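Local coordinates for protein C-type lectin domain family 4, member b1 (Mus musculus, PDB 6LKR) that binds calcium through a C-type lectin carbohydrate-recognition domain and probably serves as an innate immune receptor for pathogen-derived phosphoglycolipids, at residues V106-R109 / G113-W116; G67-D70 / W76-V79. One frame throughout, in Å; residues are numbered along the deposited sequence.

Both contacts are beta hairpins of one C-type lectin domain, and they follow each other along the chain without nesting or crossing. From the N terminus, strand 64-70 runs into contact 2, which closes the loop between residues 70 and 76 by pairing with strand 76-78. The chain then passes through the long loop that carries calcium ligands Glu95, Ser97 and Glu101 before it enters strand 103-109. Contact 1 closes the short loop from 109 to 113, and strand 113-119 carries Asn117 and Asp118, the other two calcium ligands. Strands 64-70 and 103-109 are neighbours, so one sheet holds both hairpins. Trp116 of contact 1 packs against Leu68 and Trp78 of contact 2.

Contact 1. Residues V106-R109 / G113-W116; sequences VYYR and GWGW
Val106 opens this antiparallel hairpin by reaching two tryptophans with one methyl group. Its CG2, anti to the backbone N, meets CE3 of Trp114 at 3.9 Å and stands at the edge of the Trp116 indole, in its plane. A compact beta-branched residue suits this buried position between two large rings. Next, Tyr107 forms a hydrogen-bonded pair with Gly115: its N donates to Gly115 O at 3.0 Å, and its O takes two donors, Gly115 N and His92 NE2. Its ring, on the other face of the sheet from Val106, meets that of His92. Tyrosine suits because its distant hydroxyl accepts the NE-H of Arg109 (Tyr107 OH to Arg109 NE, 2.7 Å) in the guanidinium plane and almost straight, at 175°.

Tyr108 returns to the tryptophan face. Its CB sits over the centre of the six-membered ring of Trp114, 3.9 Å from the centroid, in a CH-pi contact. With chi1 at -174°, the phenol edge meets the five-membered ring in a T-shaped stack, planes 71° apart; the broad indole accommodates both groups. Arg109 ends the ladder: Arg109 N to Gly113 O and Gly113 N to Arg109 O, each 2.9 Å. Gly113 has a positive phi, where a side chain would collide with the carbonyl oxygen of the residue before it. Arginine's several N-H groups suit its place: NH1 bonds to Asn93 O, and NH2 makes a weak, long ion pair with calcium ligand Glu95 (OE2).

Helix 48-56 covers the Val106/Trp114 face, Trp116 NE1 being hydrogen-bonded to Gln51 OE1. Strand 64-70 runs alongside strand 103-109, its Ile66 touching Val106 and Trp116.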
loop_
_atom_site.group_PDB
_atom_site.type_symbol
_atom_site.label_atom_id
_atom_site.label_comp_id
_atom_site.label_asym_id
_atom_site.label_seq_id
_atom_site.Cartn_x
_atom_site.Cartn_y
_atom_site.Cartn_z
ATOM N N VAL A 106 -16.255 -8.769 2.759
ATOM C CA VAL A 106 -16.561 -7.968 3.965
ATOM C C VAL A 106 -18.085 -7.973 4.064
ATOM O O VAL A 106 -18.758 -7.803 3.028
ATOM C CB VAL A 106 -15.933 -6.563 3.903
ATOM C CG1 VAL A 106 -16.432 -5.764 2.707
ATOM C CG2 VAL A 106 -16.154 -5.798 5.196
ATOM N N TYR A 107 -18.615 -8.218 5.256
ATOM C CA TYR A 107 -20.077 -8.280 5.485
ATOM C C TYR A 107 -20.365 -7.896 6.933
ATOM O O TYR A 107 -19.445 -7.845 7.772
ATOM C CB TYR A 107 -20.631 -9.650 5.093
ATOM C CG TYR A 107 -20.568 -10.714 6.161
ATOM C CD1 TYR A 107 -19.440 -11.498 6.333
ATOM C CD2 TYR A 107 -21.666 -10.969 6.966
ATOM C CE1 TYR A 107 -19.394 -12.492 7.298
ATOM C CE2 TYR A 107 -21.636 -11.955 7.939
ATOM C CZ TYR A 107 -20.498 -12.721 8.105
ATOM O OH TYR A 107 -20.475 -13.683 9.068
ATOM N N TYR A 108 -21.631 -7.595 7.192
ATOM C CA TYR A 108 -22.108 -7.030 8.472
ATOM C C TYR A 108 -22.741 -8.150 9.298
ATOM O O TYR A 108 -23.637 -8.813 8.773
ATOM C CB TYR A 108 -23.093 -5.899 8.180
ATOM C CG TYR A 108 -23.541 -5.138 9.396
ATOM C CD1 TYR A 108 -22.831 -4.041 9.849
ATOM C CD2 TYR A 108 -24.673 -5.520 10.101
ATOM C CE1 TYR A 108 -23.243 -3.326 10.962
ATOM C CE2 TYR A 108 -25.094 -4.822 11.222
ATOM C CZ TYR A 108 -24.376 -3.722 11.652
ATOM O OH TYR A 108 -24.779 -3.025 12.751
ATOM N N ARG A 109 -22.245 -8.374 10.516
ATOM C CA ARG A 109 -22.872 -9.292 11.504
ATOM C C ARG A 109 -23.750 -8.458 12.448
ATOM O O ARG A 109 -23.220 -7.515 13.050
ATOM C CB ARG A 109 -21.802 -10.072 12.274
ATOM C CG ARG A 109 -21.150 -11.188 11.473
ATOM C CD ARG A 109 -20.288 -12.088 12.343
ATOM N NE ARG A 109 -19.716 -13.212 11.610
ATOM C CZ ARG A 109 -18.791 -14.048 12.085
ATOM N NH1 ARG A 109 -18.311 -13.904 13.308
ATOM N NH2 ARG A 109 -18.341 -15.030 11.325
ATOM N N GLY A 113 -21.027 -5.780 13.740
ATOM C CA GLY A 113 -20.526 -4.799 12.762
ATOM C C GLY A 113 -19.861 -5.480 11.585
ATOM O O GLY A 113 -20.087 -6.697 11.366
ATOM N N TRP A 114 -19.096 -4.703 10.826
ATOM C CA TRP A 114 -18.442 -5.163 9.578
ATOM C C TRP A 114 -17.190 -5.966 9.920
ATOM O O TRP A 114 -16.513 -5.656 10.924
ATOM C CB TRP A 114 -18.115 -3.975 8.683
ATOM C CG TRP A 114 -19.326 -3.314 8.113
ATOM C CD1 TRP A 114 -19.980 -2.223 8.607
ATOM C CD2 TRP A 114 -20.011 -3.687 6.906
ATOM N NE1 TRP A 114 -21.022 -1.890 7.785
ATOM C CE2 TRP A 114 -21.066 -2.767 6.734
ATOM C CE3 TRP A 114 -19.819 -4.687 5.943
ATOM C CZ2 TRP A 114 -21.927 -2.826 5.639
ATOM C CZ3 TRP A 114 -20.680 -4.754 4.872
ATOM C CH2 TRP A 114 -21.721 -3.833 4.725
ATOM N N GLY A 115 -16.889 -6.957 9.092
ATOM C CA GLY A 115 -15.691 -7.790 9.249
ATOM C C GLY A 115 -15.465 -8.621 8.008
ATOM O O GLY A 115 -16.386 -8.710 7.165
ATOM N N TRP A 116 -14.277 -9.210 7.904
ATOM C CA TRP A 116 -13.873 -10.023 6.736
ATOM C C TRP A 116 -14.178 -11.504 6.990
ATOM O O TRP A 116 -14.080 -11.963 8.147
ATOM C CB TRP A 116 -12.392 -9.863 6.422
ATOM C CG TRP A 116 -11.900 -8.468 6.213
ATOM C CD1 TRP A 116 -12.610 -7.321 5.990
ATOM C CD2 TRP A 116 -10.516 -8.097 6.203
ATOM N NE1 TRP A 116 -11.751 -6.262 5.844
ATOM C CE2 TRP A 116 -10.462 -6.709 5.965
ATOM C CE3 TRP A 116 -9.324 -8.813 6.353
ATOM C CZ2 TRP A 116 -9.252 -6.025 5.888
ATOM C CZ3 TRP A 116 -8.131 -8.132 6.286
ATOM C CH2 TRP A 116 -8.099 -6.759 6.050
#

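Contact 2. Residues G67-D70 / W76-V79; sequences GLWD and WQWV
Gly67 O accepts the N-H of Val79 at 2.8 Å, with Trp78 CA adding a C-H...O contact at 3.2 Å. This bond closes one end of an antiparallel beta hairpin in the C-type lectin fold. A glycine suits the corner at 67, because a CB there would run into CG2 of Val79. Further along, Trp69 and Gln77 form the hydrogen-bonded pair, and Gln77 N reaches Trp69 O at 2.8 Å.

On the face of Leu68 and Asp70, two tryptophans, Trp76 and Trp78, are covered by aliphatic groups. Leu68 sends CD1 over the centre of the six-membered ring of Trp78, 3.6 Å from its centroid, and the same methyl touches CB of Trp76. Leucine fits because its second methyl, CD2, packs on Trp116. Asp70 lays CB over the six-membered ring of Trp76, offset toward the rim. With CG anti to the backbone N (chi1 -179°), its two oxygens suit both N-H groups and cations: OD1 accepts from Gly72 N and Gln75 N, and OD2 makes salt bridges to Arg74 of the loop and to Lys102, at the start of the neighbouring strand. Trp76 also packs on Asp118, a calcium ligand.

On the other face of the sheet, Trp69 and Gln77 lie side by side, their ring and amide planes 80° apart. Each suits its place by offering an N-H to one shared water, which accepts from Trp69 NE1 at 3.2 Å and from Gln77 NE2 at 2.7 Å while donating to Trp78 O at 2.9 Å.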
loop_
_atom_site.group_PDB
_atom_site.type_symbol
_atom_site.label_atom_id
_atom_site.label_comp_id
_atom_site.label_asym_id
_atom_site.label_seq_id
_atom_site.Cartn_x
_atom_site.Cartn_y
_atom_site.Cartn_z
ATOM N N GLY A 67 -10.063 -6.952 -2.190
ATOM C CA GLY A 67 -8.907 -7.312 -3.031
ATOM C C GLY A 67 -7.867 -8.097 -2.253
ATOM O O GLY A 67 -6.672 -7.816 -2.409
ATOM N N LEU A 68 -8.303 -9.082 -1.475
ATOM C CA LEU A 68 -7.421 -9.949 -0.656
ATOM C C LEU A 68 -7.660 -11.398 -1.084
ATOM O O LEU A 68 -8.819 -11.818 -1.160
ATOM C CB LEU A 68 -7.735 -9.757 0.831
ATOM C CG LEU A 68 -6.721 -10.373 1.799
ATOM C CD1 LEU A 68 -5.368 -9.681 1.688
ATOM C CD2 LEU A 68 -7.214 -10.294 3.235
ATOM N N TRP A 69 -6.593 -12.137 -1.366
ATOM C CA TRP A 69 -6.718 -13.558 -1.759
ATOM C C TRP A 69 -5.535 -14.339 -1.200
ATOM O O TRP A 69 -4.475 -13.749 -0.929
ATOM C CB TRP A 69 -6.867 -13.720 -3.276
ATOM C CG TRP A 69 -5.675 -13.282 -4.064
ATOM C CD1 TRP A 69 -5.252 -12.003 -4.277
ATOM C CD2 TRP A 69 -4.765 -14.130 -4.790
ATOM N NE1 TRP A 69 -4.125 -11.999 -5.053
ATOM C CE2 TRP A 69 -3.807 -13.285 -5.391
ATOM C CE3 TRP A 69 -4.660 -15.511 -4.979
ATOM C CZ2 TRP A 69 -2.763 -13.779 -6.172
ATOM C CZ3 TRP A 69 -3.619 -16.000 -5.741
ATOM C CH2 TRP A 69 -2.685 -15.145 -6.327
ATOM N N ASP A 70 -5.745 -15.636 -1.039
ATOM C CA ASP A 70 -4.746 -16.551 -0.445
ATOM C C ASP A 70 -3.936 -17.160 -1.591
ATOM O O ASP A 70 -4.508 -17.954 -2.358
ATOM C CB ASP A 70 -5.446 -17.587 0.427
ATOM C CG ASP A 70 -4.481 -18.537 1.098
ATOM O OD1 ASP A 70 -3.255 -18.352 0.926
ATOM O OD2 ASP A 70 -4.968 -19.436 1.794
ATOM N N TRP A 76 -2.064 -14.510 2.549
ATOM C CA TRP A 76 -2.948 -13.421 2.062
ATOM C C TRP A 76 -2.107 -12.392 1.307
ATOM O O TRP A 76 -1.056 -11.978 1.808
ATOM C CB TRP A 76 -3.729 -12.805 3.229
ATOM C CG TRP A 76 -4.509 -13.827 3.995
ATOM C CD1 TRP A 76 -4.233 -14.318 5.239
ATOM C CD2 TRP A 76 -5.661 -14.550 3.529
ATOM N NE1 TRP A 76 -5.148 -15.273 5.587
ATOM C CE2 TRP A 76 -6.042 -15.432 4.562
ATOM C CE3 TRP A 76 -6.433 -14.510 2.363
ATOM C CZ2 TRP A 76 -7.141 -16.278 4.453
ATOM C CZ3 TRP A 76 -7.524 -15.343 2.258
ATOM C CH2 TRP A 76 -7.872 -16.216 3.287
ATOM N N GLN A 77 -2.579 -12.001 0.131
ATOM C CA GLN A 77 -1.924 -10.991 -0.722
ATOM C C GLN A 77 -3.001 -10.014 -1.189
ATOM O O GLN A 77 -4.109 -10.478 -1.541
ATOM C CB GLN A 77 -1.214 -11.691 -1.882
ATOM C CG GLN A 77 -0.342 -10.778 -2.734
ATOM C CD GLN A 77 0.569 -11.574 -3.642
ATOM O OE1 GLN A 77 1.528 -12.200 -3.193
ATOM N NE2 GLN A 77 0.260 -11.580 -4.929
ATOM N N TRP A 78 -2.689 -8.719 -1.156
ATOM C CA TRP A 78 -3.544 -7.657 -1.741
ATOM C C TRP A 78 -3.372 -7.675 -3.259
ATOM O O TRP A 78 -2.260 -7.972 -3.720
ATOM C CB TRP A 78 -3.192 -6.290 -1.149
ATOM C CG TRP A 78 -3.529 -6.175 0.302
ATOM C CD1 TRP A 78 -2.658 -6.075 1.348
ATOM C CD2 TRP A 78 -4.848 -6.171 0.874
ATOM N NE1 TRP A 78 -3.346 -5.988 2.530
ATOM C CE2 TRP A 78 -4.691 -6.050 2.271
ATOM C CE3 TRP A 78 -6.143 -6.238 0.342
ATOM C CZ2 TRP A 78 -5.781 -6.024 3.140
ATOM C CZ3 TRP A 78 -7.218 -6.206 1.202
ATOM C CH2 TRP A 78 -7.036 -6.108 2.582
ATOM N N VAL A 79 -4.420 -7.331 -4.007
ATOM C CA VAL A 79 -4.393 -7.386 -5.499
ATOM C C VAL A 79 -3.389 -6.370 -6.063
ATOM O O VAL A 79 -2.984 -6.563 -7.208
ATOM C CB VAL A 79 -5.787 -7.187 -6.116
ATOM C CG1 VAL A 79 -6.651 -8.418 -5.903
ATOM C CG2 VAL A 79 -6.480 -5.929 -5.606
HETATM O O HOH W 1 -1.750 -10.006 -5.663
#